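Local coordinates for protein putative primosome component (Streptococcus pyogenes serotype M3, PDB 2QGZ) that probably acts as an ATP-binding helicase loader of the primosome, helping to place the replicative helicase on DNA, at residues 128-131 with 132-135; 241-244 with 245-249; 103-106 with 107-110; 113-116 with 117-120. All coordinates share one frame; numbering follows the deposited sequence.

Four short local contacts sample different parts of an AAA+-like ATP-binding fold built on a parallel sheet. Contacts 3 and 4 touch each other: contact 3 leads into edge strand 109-112 and contact 4 follows it. Contact 1 opens helix 131-146 and contact 2 closes helix 237-247, their centres about 30 Å apart across the centre of the chain. Contacts 1 and 4 lie at the surface, and contacts 2 and 3 are partly buried. Arginines recur in every one, but contact 2 adds a CH-pi contact and a Schellman motif, contact 3 rests on weak backbone bonds, and contact 4 sets a tyrosine beside proline at a probable phosphate-binding loop.

Contact 1: 128-131 with 132-135; sequences VNNA and SRME
R133 reaches back from the first turn of a helix to the two asparagines that precede it. Its CB lies 3.9 Å from N130 CB, and CG comes closer to the same atom, at 3.7 Å. CD then lies beside both amides, 3.5 Å from N129 ND2 and 3.8 Å from N130 OD1. A bend at chi3 (67°) turns the chain beyond CD, and the guanidinium ends up almost perpendicular to the N129 amide, at 86°. From here its polar partners lie outside the turn: NE bonds D127 O and NH1 bonds I163 O.

N130 occupies the N-cap position but makes no capping bond with its side chain; ND2 instead reaches N129 O in a weak bond. Its carbonyl starts the helical ladder, receiving M134 N at 3.0 Å, and A131 O receives E135 N in a straighter bond. On another flank, V128 CG1 rests 3.6 Å from M134 CA.

The turn thus joins the loop after strand 109-112 to helix 131-146. S132 OG bonds E295 N just past strand 289-293, while R133 packs on L294, and its bond to I163 O ties it to the probable Walker A loop.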
ATOM      1  N   VAL A 128      14.893   5.199 -10.967  1.00 32.64           N
ATOM      2  CA  VAL A 128      14.358   6.552 -11.015  1.00 34.04           C
ATOM      3  C   VAL A 128      14.883   7.137 -12.323  1.00 33.89           C
ATOM      4  O   VAL A 128      15.764   7.991 -12.335  1.00 34.91           O
ATOM      5  CB  VAL A 128      14.850   7.406  -9.818  1.00 33.26           C
ATOM      6  CG1 VAL A 128      14.084   8.716  -9.766  1.00 33.00           C
ATOM      7  CG2 VAL A 128      14.672   6.636  -8.513  1.00 33.06           C
ATOM      8  N   ASN A 129      14.319   6.661 -13.428  1.00 34.73           N
ATOM      9  CA  ASN A 129      14.729   7.081 -14.759  1.00 37.28           C
ATOM     10  C   ASN A 129      13.576   7.659 -15.594  1.00 38.68           C
ATOM     11  O   ASN A 129      13.592   7.583 -16.824  1.00 40.38           O
ATOM     12  CB  ASN A 129      15.352   5.870 -15.469  1.00 36.42           C
ATOM     13  CG  ASN A 129      14.464   4.629 -15.392  1.00 36.28           C
ATOM     14  OD1 ASN A 129      14.852   3.532 -15.820  1.00 36.55           O
ATOM     15  ND2 ASN A 129      13.265   4.798 -14.845  1.00 31.01           N
ATOM     16  N   ASN A 130      12.591   8.235 -14.915  1.00 39.22           N
ATOM     17  CA  ASN A 130      11.407   8.834 -15.544  1.00 40.91           C
ATOM     18  C   ASN A 130      11.035  10.073 -14.768  1.00 40.04           C
ATOM     19  O   ASN A 130      11.469  10.263 -13.633  1.00 38.55           O
ATOM     20  CB  ASN A 130      10.179   7.915 -15.436  1.00 43.79           C
ATOM     21  CG  ASN A 130      10.146   6.859 -16.488  1.00 47.14           C
ATOM     22  OD1 ASN A 130       9.304   5.969 -16.457  1.00 46.56           O
ATOM     23  ND2 ASN A 130      11.065   6.950 -17.443  1.00 50.28           N
ATOM     24  N   ALA A 131      10.185  10.891 -15.369  1.00 39.30           N
ATOM     25  CA  ALA A 131       9.698  12.068 -14.689  1.00 38.38           C
ATOM     26  C   ALA A 131       8.699  11.545 -13.650  1.00 36.90           C
ATOM     27  O   ALA A 131       8.666  12.034 -12.519  1.00 37.62           O
ATOM     28  CB  ALA A 131       9.009  13.004 -15.671  1.00 38.51           C
ATOM     29  N   SER A 132       7.904  10.540 -14.026  1.00 34.13           N
ATOM     30  CA  SER A 132       6.913   9.976 -13.107  1.00 33.89           C
ATOM     31  C   SER A 132       7.556   9.244 -11.925  1.00 34.42           C
ATOM     32  O   SER A 132       7.061   9.323 -10.798  1.00 35.42           O
ATOM     33  CB  SER A 132       5.979   9.007 -13.831  1.00 30.89           C
ATOM     34  OG  SER A 132       6.564   7.721 -13.935  1.00 33.37           O
ATOM     35  N   ARG A 133       8.645   8.522 -12.180  1.00 34.27           N
ATOM     36  CA  ARG A 133       9.331   7.800 -11.120  1.00 34.00           C
ATOM     37  C   ARG A 133      10.113   8.778 -10.249  1.00 32.33           C
ATOM     38  O   ARG A 133      10.314   8.543  -9.064  1.00 30.47           O
ATOM     39  CB  ARG A 133      10.238   6.717 -11.717  1.00 35.42           C
ATOM     40  CG  ARG A 133       9.439   5.735 -12.586  1.00 39.10           C
ATOM     41  CD  ARG A 133      10.232   4.516 -13.038  1.00 36.71           C
ATOM     42  NE  ARG A 133      10.544   3.687 -11.887  1.00 41.07           N
ATOM     43  CZ  ARG A 133      10.008   2.502 -11.646  1.00 39.02           C
ATOM     44  NH1 ARG A 133       9.124   1.980 -12.485  1.00 37.91           N
ATOM     45  NH2 ARG A 133      10.347   1.850 -10.544  1.00 44.45           N
ATOM     46  N   MET A 134      10.527   9.888 -10.837  1.00 35.26           N
ATOM     47  CA  MET A 134      11.248  10.924 -10.098  1.00 36.94           C
ATOM     48  C   MET A 134      10.257  11.494  -9.086  1.00 37.66           C
ATOM     49  O   MET A 134      10.577  11.674  -7.918  1.00 35.32           O
ATOM     50  CB  MET A 134      11.684  12.030 -11.050  1.00 41.49           C
ATOM     51  CG  MET A 134      13.082  12.576 -10.822  1.00 47.57           C
ATOM     52  SD  MET A 134      13.536  13.729 -12.169  1.00 55.03           S
ATOM     53  CE  MET A 134      13.885  12.587 -13.533  1.00 49.36           C
ATOM     54  N   GLU A 135       9.042  11.767  -9.556  1.00 37.91           N
ATOM     55  CA  GLU A 135       7.984  12.312  -8.715  1.00 39.47           C
ATOM     56  C   GLU A 135       7.565  11.330  -7.620  1.00 37.74           C
ATOM     57  O   GLU A 135       7.544  11.686  -6.444  1.00 37.44           O
ATOM     58  CB  GLU A 135       6.768  12.688  -9.576  1.00 41.95           C
ATOM     59  CG  GLU A 135       6.946  13.956 -10.399  1.00 50.04           C
ATOM     60  CD  GLU A 135       5.796  14.201 -11.383  1.00 56.28           C
ATOM     61  OE1 GLU A 135       5.711  13.487 -12.411  1.00 58.86           O
ATOM     62  OE2 GLU A 135       4.971  15.109 -11.127  1.00 60.41           O
TER

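Contact 2: 241-244 with 245-249; sequences LQYR and MLEEL
Residues L241 to E247 carry the final turns of helix 237-247, with M245 N bonded to L241 O at 2.8 Å and E247 N to Y243 O at 2.9 Å. Helical geometry is lost at E248, whose phi is positive (53°). L249 N then turns back to R244 O at 3.0 Å, in the carbonyl plane, and E248 N bonds M245 O at 3.2 Å. These two bonds make a Schellman motif, a common way for a helix to end and its chain to change direction.

One turn apart, Y243 and E247 meet face on. With CG anti to its own carbonyl carbon (chi1 -78°), the glutamate sets CG over the tyrosine ring, 3.6 Å from the ring centroid, in a CH-pi contact displaced toward CZ. The bend at chi2 (-92°) then lays the carboxylate nearly parallel to the ring. Beside them, L249 CD1 comes within 4.1 Å of Y243 CE1.

L249 serves a second partner as well. Its CB sits over one face of the R244 guanidinium, 3.4 Å from NH2, so the residue that closes the Schellman motif also covers the buried arginine.

Polarity and burial are reconciled by bonds beyond the helix. R244 bonds T251 OG1 through NE, P250 O through NH2, and the carbonyls of K213 and V215 through NH1, an array that would fix the guanidinium's rotation. Y243 OH bonds N214 OD1 and its ring takes a cation-pi contact from K213. The end of the helix is thereby tied to residues 213-215 and to the start of strand 251-255.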
ATOM      1  N   LEU A 241     -10.887   0.939   5.902  1.00 32.21           N
ATOM      2  CA  LEU A 241     -10.535   2.286   5.486  1.00 32.62           C
ATOM      3  C   LEU A 241     -11.153   3.311   6.435  1.00 33.90           C
ATOM      4  O   LEU A 241     -10.476   4.244   6.887  1.00 35.86           O
ATOM      5  CB  LEU A 241     -10.980   2.522   4.038  1.00 30.83           C
ATOM      6  CG  LEU A 241      -9.914   2.408   2.927  1.00 32.77           C
ATOM      7  CD1 LEU A 241      -8.806   1.435   3.298  1.00 31.41           C
ATOM      8  CD2 LEU A 241     -10.588   1.995   1.619  1.00 28.40           C
ATOM      9  N   GLN A 242     -12.429   3.123   6.760  1.00 32.63           N
ATOM     10  CA  GLN A 242     -13.134   4.028   7.668  1.00 31.54           C
ATOM     11  C   GLN A 242     -12.371   4.159   8.980  1.00 31.68           C
ATOM     12  O   GLN A 242     -12.131   5.257   9.467  1.00 32.46           O
ATOM     13  CB  GLN A 242     -14.530   3.488   7.953  1.00 32.91           C
ATOM     14  CG  GLN A 242     -15.310   4.293   8.941  1.00 33.80           C
ATOM     15  CD  GLN A 242     -16.708   3.742   9.133  1.00 35.43           C
ATOM     16  OE1 GLN A 242     -17.644   4.482   9.422  1.00 37.66           O
ATOM     17  NE2 GLN A 242     -16.850   2.435   8.988  1.00 36.13           N
ATOM     18  N   TYR A 243     -11.982   3.027   9.547  1.00 30.71           N
ATOM     19  CA  TYR A 243     -11.244   3.023  10.794  1.00 31.49           C
ATOM     20  C   TYR A 243      -9.882   3.708  10.680  1.00 33.92           C
ATOM     21  O   TYR A 243      -9.453   4.391  11.613  1.00 34.97           O
ATOM     22  CB  TYR A 243     -11.065   1.586  11.274  1.00 30.65           C
ATOM     23  CG  TYR A 243     -10.112   1.438  12.431  1.00 30.28           C
ATOM     24  CD1 TYR A 243      -8.755   1.205  12.212  1.00 29.28           C
ATOM     25  CD2 TYR A 243     -10.569   1.516  13.747  1.00 31.00           C
ATOM     26  CE1 TYR A 243      -7.870   1.049  13.278  1.00 31.54           C
ATOM     27  CE2 TYR A 243      -9.700   1.357  14.826  1.00 31.47           C
ATOM     28  CZ  TYR A 243      -8.350   1.126  14.586  1.00 34.01           C
ATOM     29  OH  TYR A 243      -7.479   0.987  15.643  1.00 32.96           O
ATOM     30  N   ARG A 244      -9.195   3.530   9.551  1.00 33.53           N
ATOM     31  CA  ARG A 244      -7.895   4.160   9.397  1.00 34.42           C
ATOM     32  C   ARG A 244      -8.056   5.664   9.177  1.00 34.70           C
ATOM     33  O   ARG A 244      -7.173   6.444   9.538  1.00 33.56           O
ATOM     34  CB  ARG A 244      -7.084   3.481   8.277  1.00 30.63           C
ATOM     35  CG  ARG A 244      -6.650   2.055   8.649  1.00 30.52           C
ATOM     36  CD  ARG A 244      -5.801   1.371   7.561  1.00 31.87           C
ATOM     37  NE  ARG A 244      -4.432   1.877   7.531  1.00 31.49           N
ATOM     38  CZ  ARG A 244      -3.492   1.572   8.422  1.00 32.85           C
ATOM     39  NH1 ARG A 244      -3.756   0.752   9.427  1.00 32.26           N
ATOM     40  NH2 ARG A 244      -2.283   2.101   8.318  1.00 30.95           N
ATOM     41  N   MET A 245      -9.189   6.079   8.617  1.00 35.98           N
ATOM     42  CA  MET A 245      -9.436   7.511   8.430  1.00 37.03           C
ATOM     43  C   MET A 245      -9.552   8.165   9.811  1.00 37.67           C
ATOM     44  O   MET A 245      -8.877   9.153  10.101  1.00 39.54           O
ATOM     45  CB  MET A 245     -10.728   7.759   7.632  1.00 36.19           C
ATOM     46  CG  MET A 245     -10.506   7.994   6.133  1.00 32.78           C
ATOM     47  SD  MET A 245     -12.013   8.195   5.138  1.00 33.21           S
ATOM     48  CE  MET A 245     -12.477   9.846   5.618  1.00 32.18           C
ATOM     49  N   LEU A 246     -10.396   7.597  10.667  1.00 38.28           N
ATOM     50  CA  LEU A 246     -10.595   8.126  12.015  1.00 39.78           C
ATOM     51  C   LEU A 246      -9.330   8.049  12.853  1.00 40.44           C
ATOM     52  O   LEU A 246      -9.026   8.963  13.605  1.00 42.26           O
ATOM     53  CB  LEU A 246     -11.710   7.365  12.735  1.00 38.39           C
ATOM     54  CG  LEU A 246     -13.149   7.696  12.362  1.00 39.06           C
ATOM     55  CD1 LEU A 246     -14.073   6.614  12.897  1.00 39.44           C
ATOM     56  CD2 LEU A 246     -13.521   9.050  12.939  1.00 39.03           C
ATOM     57  N   GLU A 247      -8.594   6.953  12.721  1.00 41.09           N
ATOM     58  CA  GLU A 247      -7.368   6.755  13.482  1.00 41.68           C
ATOM     59  C   GLU A 247      -6.142   7.466  12.894  1.00 41.63           C
ATOM     60  O   GLU A 247      -5.052   7.390  13.457  1.00 41.96           O
ATOM     61  CB  GLU A 247      -7.079   5.256  13.594  1.00 42.40           C
ATOM     62  CG  GLU A 247      -7.914   4.507  14.623  1.00 44.60           C
ATOM     63  CD  GLU A 247      -7.220   4.452  15.967  1.00 46.75           C
ATOM     64  OE1 GLU A 247      -5.965   4.424  15.973  1.00 48.40           O
ATOM     65  OE2 GLU A 247      -7.913   4.420  17.011  1.00 46.31           O
ATOM     66  N   GLU A 248      -6.317   8.141  11.762  1.00 42.17           N
ATOM     67  CA  GLU A 248      -5.213   8.851  11.112  1.00 43.89           C
ATOM     68  C   GLU A 248      -4.013   7.935  10.891  1.00 41.45           C
ATOM     69  O   GLU A 248      -2.900   8.232  11.321  1.00 44.51           O
ATOM     70  CB  GLU A 248      -4.788  10.070  11.946  1.00 45.45           C
ATOM     71  CG  GLU A 248      -5.925  11.050  12.234  1.00 52.39           C
ATOM     72  CD  GLU A 248      -5.502  12.225  13.112  1.00 57.16           C
ATOM     73  OE1 GLU A 248      -4.773  12.009  14.107  1.00 58.46           O
ATOM     74  OE2 GLU A 248      -5.913  13.369  12.817  1.00 60.51           O
ATOM     75  N   LEU A 249      -4.248   6.811  10.228  1.00 38.36           N
ATOM     76  CA  LEU A 249      -3.186   5.863   9.941  1.00 35.72           C
ATOM     77  C   LEU A 249      -2.920   5.862   8.420  1.00 35.87           C
ATOM     78  O   LEU A 249      -3.813   5.576   7.617  1.00 34.90           O
ATOM     79  CB  LEU A 249      -3.585   4.469  10.442  1.00 33.76           C
ATOM     80  CG  LEU A 249      -3.806   4.300  11.960  1.00 32.66           C
ATOM     81  CD1 LEU A 249      -4.345   2.912  12.254  1.00 32.19           C
ATOM     82  CD2 LEU A 249      -2.503   4.508  12.715  1.00 29.13           C
TER

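Contact 3: 103-106 with 107-110; sequences AAIS and ERIQ
I105 and R108 form a local contact at a turn, where a short, weakly bonded helix gives way to edge strand 109-112. The arginine chain runs extended from CG to NE and crosses the isoleucine at a slant. Its NH1 comes 3.4 Å from I105 CG2 and 3.7 Å from I105 CB, which lies in the guanidinium plane, at its edge. The isoleucine's chi1 of 61° sends CG1 between the backbone N and the carbonyl carbon and leaves CG2 beside the N, on the flank that the arginine meets.

The backbone of this turn is loosely held. E107 N is 3.4 Å from A103 O, and R108 N is 3.5 Å from I105 O, both weak hydrogen bonds. Strand 109-112 begins directly after this turn and runs parallel to strand 184-188, adding an outermost strand to the sheet of a P-loop NTPase. R108 and Q110 pair with T184 through the backbone, and Q110 also with L186.

I109 sets its CG1 4.0 Å from I105 O while its side chain packs on H174 and L186, joining helix 165-179 to the sheet. The same helix supplies S177, whose OG bonds both I105 O and R108 NH1, so a single hydroxyl ties the carbonyl of the helical turn to the arginine's end. Buried S106 bonds R119 O through OG.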
ATOM      1  N   ALA A 103      18.741  -8.501  10.311  1.00 75.95           N
ATOM      2  CA  ALA A 103      17.502  -9.023   9.743  1.00 72.50           C
ATOM      3  C   ALA A 103      16.332  -8.558  10.598  1.00 70.17           C
ATOM      4  O   ALA A 103      15.210  -9.048  10.461  1.00 68.13           O
ATOM      5  CB  ALA A 103      17.544 -10.544   9.698  1.00 72.10           C
ATOM      6  N   ALA A 104      16.607  -7.605  11.483  1.00 67.65           N
ATOM      7  CA  ALA A 104      15.590  -7.065  12.368  1.00 66.13           C
ATOM      8  C   ALA A 104      14.670  -6.092  11.635  1.00 64.95           C
ATOM      9  O   ALA A 104      13.463  -6.090  11.862  1.00 64.57           O
ATOM     10  CB  ALA A 104      16.246  -6.371  13.560  1.00 65.69           C
ATOM     11  N   ILE A 105      15.235  -5.263  10.760  1.00 63.81           N
ATOM     12  CA  ILE A 105      14.424  -4.298  10.020  1.00 63.67           C
ATOM     13  C   ILE A 105      13.513  -5.032   9.045  1.00 61.92           C
ATOM     14  O   ILE A 105      12.394  -4.604   8.767  1.00 60.17           O
ATOM     15  CB  ILE A 105      15.301  -3.284   9.238  1.00 65.10           C
ATOM     16  CG1 ILE A 105      16.167  -4.013   8.214  1.00 67.35           C
ATOM     17  CG2 ILE A 105      16.185  -2.500  10.205  1.00 65.23           C
ATOM     18  CD1 ILE A 105      17.137  -3.096   7.471  1.00 70.30           C
ATOM     19  N   SER A 106      13.996  -6.159   8.548  1.00 60.24           N
ATOM     20  CA  SER A 106      13.242  -6.963   7.607  1.00 58.81           C
ATOM     21  C   SER A 106      12.024  -7.616   8.255  1.00 58.80           C
ATOM     22  O   SER A 106      10.979  -7.746   7.621  1.00 59.41           O
ATOM     23  CB  SER A 106      14.150  -8.036   7.011  1.00 57.70           C
ATOM     24  OG  SER A 106      13.457  -8.801   6.050  1.00 58.05           O
ATOM     25  N   GLU A 107      12.151  -8.017   9.517  1.00 58.62           N
ATOM     26  CA  GLU A 107      11.051  -8.672  10.226  1.00 57.59           C
ATOM     27  C   GLU A 107       9.905  -7.742  10.645  1.00 54.99           C
ATOM     28  O   GLU A 107       8.814  -8.218  10.971  1.00 54.49           O
ATOM     29  CB  GLU A 107      11.576  -9.412  11.459  1.00 60.79           C
ATOM     30  CG  GLU A 107      12.080  -8.508  12.572  1.00 64.83           C
ATOM     31  CD  GLU A 107      12.360  -9.268  13.860  1.00 68.94           C
ATOM     32  OE1 GLU A 107      11.397  -9.830  14.431  1.00 69.98           O
ATOM     33  OE2 GLU A 107      13.535  -9.305  14.297  1.00 69.71           O
ATOM     34  N   ARG A 108      10.148  -6.432  10.650  1.00 52.03           N
ATOM     35  CA  ARG A 108       9.103  -5.473  11.010  1.00 49.71           C
ATOM     36  C   ARG A 108       8.100  -5.318   9.861  1.00 48.70           C
ATOM     37  O   ARG A 108       7.072  -4.651  10.011  1.00 48.33           O
ATOM     38  CB  ARG A 108       9.690  -4.089  11.299  1.00 49.20           C
ATOM     39  CG  ARG A 108      10.699  -4.013  12.411  1.00 47.55           C
ATOM     40  CD  ARG A 108      10.806  -2.577  12.897  1.00 48.12           C
ATOM     41  NE  ARG A 108      11.823  -2.409  13.932  1.00 50.17           N
ATOM     42  CZ  ARG A 108      13.134  -2.392  13.706  1.00 50.96           C
ATOM     43  NH1 ARG A 108      13.609  -2.528  12.470  1.00 48.84           N
ATOM     44  NH2 ARG A 108      13.973  -2.242  14.721  1.00 51.22           N
ATOM     45  N   ILE A 109       8.416  -5.922   8.718  1.00 47.56           N
ATOM     46  CA  ILE A 109       7.566  -5.844   7.535  1.00 46.27           C
ATOM     47  C   ILE A 109       6.677  -7.070   7.379  1.00 46.29           C
ATOM     48  O   ILE A 109       7.113  -8.107   6.875  1.00 48.09           O
ATOM     49  CB  ILE A 109       8.421  -5.688   6.256  1.00 44.35           C
ATOM     50  CG1 ILE A 109       9.262  -4.418   6.346  1.00 42.84           C
ATOM     51  CG2 ILE A 109       7.537  -5.637   5.034  1.00 42.43           C
ATOM     52  CD1 ILE A 109      10.205  -4.238   5.180  1.00 42.31           C
ATOM     53  N   GLN A 110       5.424  -6.948   7.802  1.00 45.92           N
ATOM     54  CA  GLN A 110       4.480  -8.054   7.702  1.00 45.72           C
ATOM     55  C   GLN A 110       3.949  -8.210   6.280  1.00 43.51           C
ATOM     56  O   GLN A 110       3.616  -7.229   5.616  1.00 43.32           O
ATOM     57  CB  GLN A 110       3.317  -7.844   8.677  1.00 47.84           C
ATOM     58  CG  GLN A 110       3.666  -8.086  10.146  1.00 52.66           C
ATOM     59  CD  GLN A 110       4.737  -7.136  10.673  1.00 56.88           C
ATOM     60  OE1 GLN A 110       5.826  -7.565  11.075  1.00 58.26           O
ATOM     61  NE2 GLN A 110       4.432  -5.838  10.677  1.00 57.24           N
TER

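Contact 4: 113-116 with 117-120; sequences SLPK and SYRH
P115 and K116 start a 3-10 turn, their carbonyls taking bonds three residues on: Y118 N to P115 O at 3.2 Å and R119 N to K116 O at 3.1 Å. In both bonds the donor stands well above the carbonyl plane (40° and 48°), and H120 N continues the series to S117 O.

Proline and tyrosine make the closest side-chain meeting. P115 CG lies at the edge of the Y118 ring, near its plane, and is 3.6 Å from CD1. L114 takes a different approach: its CD2 stands over one ring face, while its CB is 4.3 Å from Y118 CD1. A chi1 of -83° carries the ring back alongside these two residues.

K116 and R119 lie on another side of the turn. The lysine's CG is 3.9 Å from R119 NH2, and its CE approaches the guanidinium at the edge, in plane. Their like charges remain 5.2 Å apart between K116 NZ and R119 NH2, a separation in which the aliphatic part of the lysine does the touching. H120 leans back too, with CD2 3.5 Å from K116 O.

Beyond the turn, Y118 OH bonds S166 OG and the ring meets Y167 edge-to-face. S166 belongs to a probable Walker A motif, and a phosphate ion, probably from the crystallisation liquor, lies about 4 Å from the tyrosine side chain, where such an ion may mark the nucleotide pocket of a P-loop NTPase.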
ATOM      1  N   SER A 113      -0.044 -12.730   1.841  1.00 45.50           N
ATOM      2  CA  SER A 113      -0.233 -13.271   0.504  1.00 45.34           C
ATOM      3  C   SER A 113       0.676 -12.629  -0.542  1.00 45.81           C
ATOM      4  O   SER A 113       0.240 -12.297  -1.641  1.00 44.57           O
ATOM      5  CB  SER A 113      -1.698 -13.124   0.092  1.00 47.44           C
ATOM      6  OG  SER A 113      -2.540 -13.669   1.093  1.00 48.05           O
ATOM      7  N   LEU A 114       1.944 -12.466  -0.183  1.00 45.40           N
ATOM      8  CA  LEU A 114       2.947 -11.892  -1.072  1.00 45.36           C
ATOM      9  C   LEU A 114       4.259 -12.656  -0.874  1.00 45.03           C
ATOM     10  O   LEU A 114       4.606 -13.034   0.248  1.00 44.96           O
ATOM     11  CB  LEU A 114       3.153 -10.404  -0.759  1.00 44.78           C
ATOM     12  CG  LEU A 114       2.037  -9.417  -1.143  1.00 43.82           C
ATOM     13  CD1 LEU A 114       2.327  -8.044  -0.561  1.00 43.53           C
ATOM     14  CD2 LEU A 114       1.920  -9.329  -2.656  1.00 39.24           C
ATOM     15  N   PRO A 115       5.001 -12.907  -1.962  1.00 45.32           N
ATOM     16  CA  PRO A 115       6.270 -13.634  -1.829  1.00 45.13           C
ATOM     17  C   PRO A 115       7.240 -12.959  -0.857  1.00 46.17           C
ATOM     18  O   PRO A 115       7.196 -11.746  -0.667  1.00 46.60           O
ATOM     19  CB  PRO A 115       6.798 -13.678  -3.263  1.00 44.43           C
ATOM     20  CG  PRO A 115       6.171 -12.468  -3.909  1.00 45.57           C
ATOM     21  CD  PRO A 115       4.767 -12.504  -3.359  1.00 45.69           C
ATOM     22  N   LYS A 116       8.111 -13.756  -0.245  1.00 46.30           N
ATOM     23  CA  LYS A 116       9.083 -13.262   0.719  1.00 46.21           C
ATOM     24  C   LYS A 116      10.014 -12.163   0.217  1.00 44.07           C
ATOM     25  O   LYS A 116      10.548 -11.396   1.016  1.00 42.41           O
ATOM     26  CB  LYS A 116       9.919 -14.432   1.252  1.00 51.64           C
ATOM     27  CG  LYS A 116       9.088 -15.484   1.994  1.00 56.96           C
ATOM     28  CD  LYS A 116       9.931 -16.652   2.513  1.00 62.31           C
ATOM     29  CE  LYS A 116      10.921 -16.214   3.594  1.00 63.89           C
ATOM     30  NZ  LYS A 116      11.813 -17.337   4.010  1.00 65.40           N
ATOM     31  N   SER A 117      10.219 -12.076  -1.092  1.00 41.17           N
ATOM     32  CA  SER A 117      11.114 -11.054  -1.626  1.00 41.12           C
ATOM     33  C   SER A 117      10.668  -9.618  -1.332  1.00 40.70           C
ATOM     34  O   SER A 117      11.500  -8.721  -1.280  1.00 39.78           O
ATOM     35  CB  SER A 117      11.302 -11.239  -3.130  1.00 41.88           C
ATOM     36  OG  SER A 117      10.060 -11.181  -3.799  1.00 46.48           O
ATOM     37  N   TYR A 118       9.370  -9.405  -1.120  1.00 39.74           N
ATOM     38  CA  TYR A 118       8.845  -8.066  -0.824  1.00 40.01           C
ATOM     39  C   TYR A 118       9.284  -7.528   0.522  1.00 39.22           C
ATOM     40  O   TYR A 118       8.961  -6.401   0.878  1.00 40.19           O
ATOM     41  CB  TYR A 118       7.317  -8.052  -0.854  1.00 37.88           C
ATOM     42  CG  TYR A 118       6.728  -7.914  -2.226  1.00 40.58           C
ATOM     43  CD1 TYR A 118       6.522  -9.028  -3.034  1.00 43.30           C
ATOM     44  CD2 TYR A 118       6.377  -6.661  -2.728  1.00 41.68           C
ATOM     45  CE1 TYR A 118       5.978  -8.898  -4.307  1.00 45.12           C
ATOM     46  CE2 TYR A 118       5.836  -6.523  -3.992  1.00 44.28           C
ATOM     47  CZ  TYR A 118       5.640  -7.643  -4.778  1.00 46.52           C
ATOM     48  OH  TYR A 118       5.126  -7.504  -6.050  1.00 49.19           O
ATOM     49  N   ARG A 119      10.015  -8.340   1.268  1.00 41.63           N
ATOM     50  CA  ARG A 119      10.488  -7.962   2.590  1.00 42.37           C
ATOM     51  C   ARG A 119      11.972  -7.602   2.503  1.00 42.89           C
ATOM     52  O   ARG A 119      12.579  -7.161   3.479  1.00 40.45           O
ATOM     53  CB  ARG A 119      10.251  -9.143   3.542  1.00 46.37           C
ATOM     54  CG  ARG A 119      10.595  -8.915   5.003  1.00 51.67           C
ATOM     55  CD  ARG A 119       9.706  -9.786   5.904  1.00 52.95           C
ATOM     56  NE  ARG A 119       9.745 -11.190   5.517  1.00 54.62           N
ATOM     57  CZ  ARG A 119       8.699 -12.004   5.578  1.00 57.88           C
ATOM     58  NH1 ARG A 119       7.530 -11.551   6.015  1.00 56.47           N
ATOM     59  NH2 ARG A 119       8.815 -13.266   5.184  1.00 59.19           N
ATOM     60  N   HIS A 120      12.546  -7.767   1.311  1.00 41.90           N
ATOM     61  CA  HIS A 120      13.961  -7.470   1.100  1.00 41.84           C
ATOM     62  C   HIS A 120      14.220  -6.510  -0.065  1.00 40.81           C
ATOM     63  O   HIS A 120      15.180  -6.690  -0.820  1.00 41.72           O
ATOM     64  CB  HIS A 120      14.740  -8.775   0.870  1.00 42.13           C
ATOM     65  CG  HIS A 120      14.540  -9.794   1.949  1.00 43.48           C
ATOM     66  ND1 HIS A 120      14.952  -9.594   3.250  1.00 44.06           N
ATOM     67  CD2 HIS A 120      13.950 -11.014   1.925  1.00 42.77           C
ATOM     68  CE1 HIS A 120      14.625 -10.646   3.980  1.00 43.56           C
ATOM     69  NE2 HIS A 120      14.016 -11.522   3.200  1.00 45.15           N
TER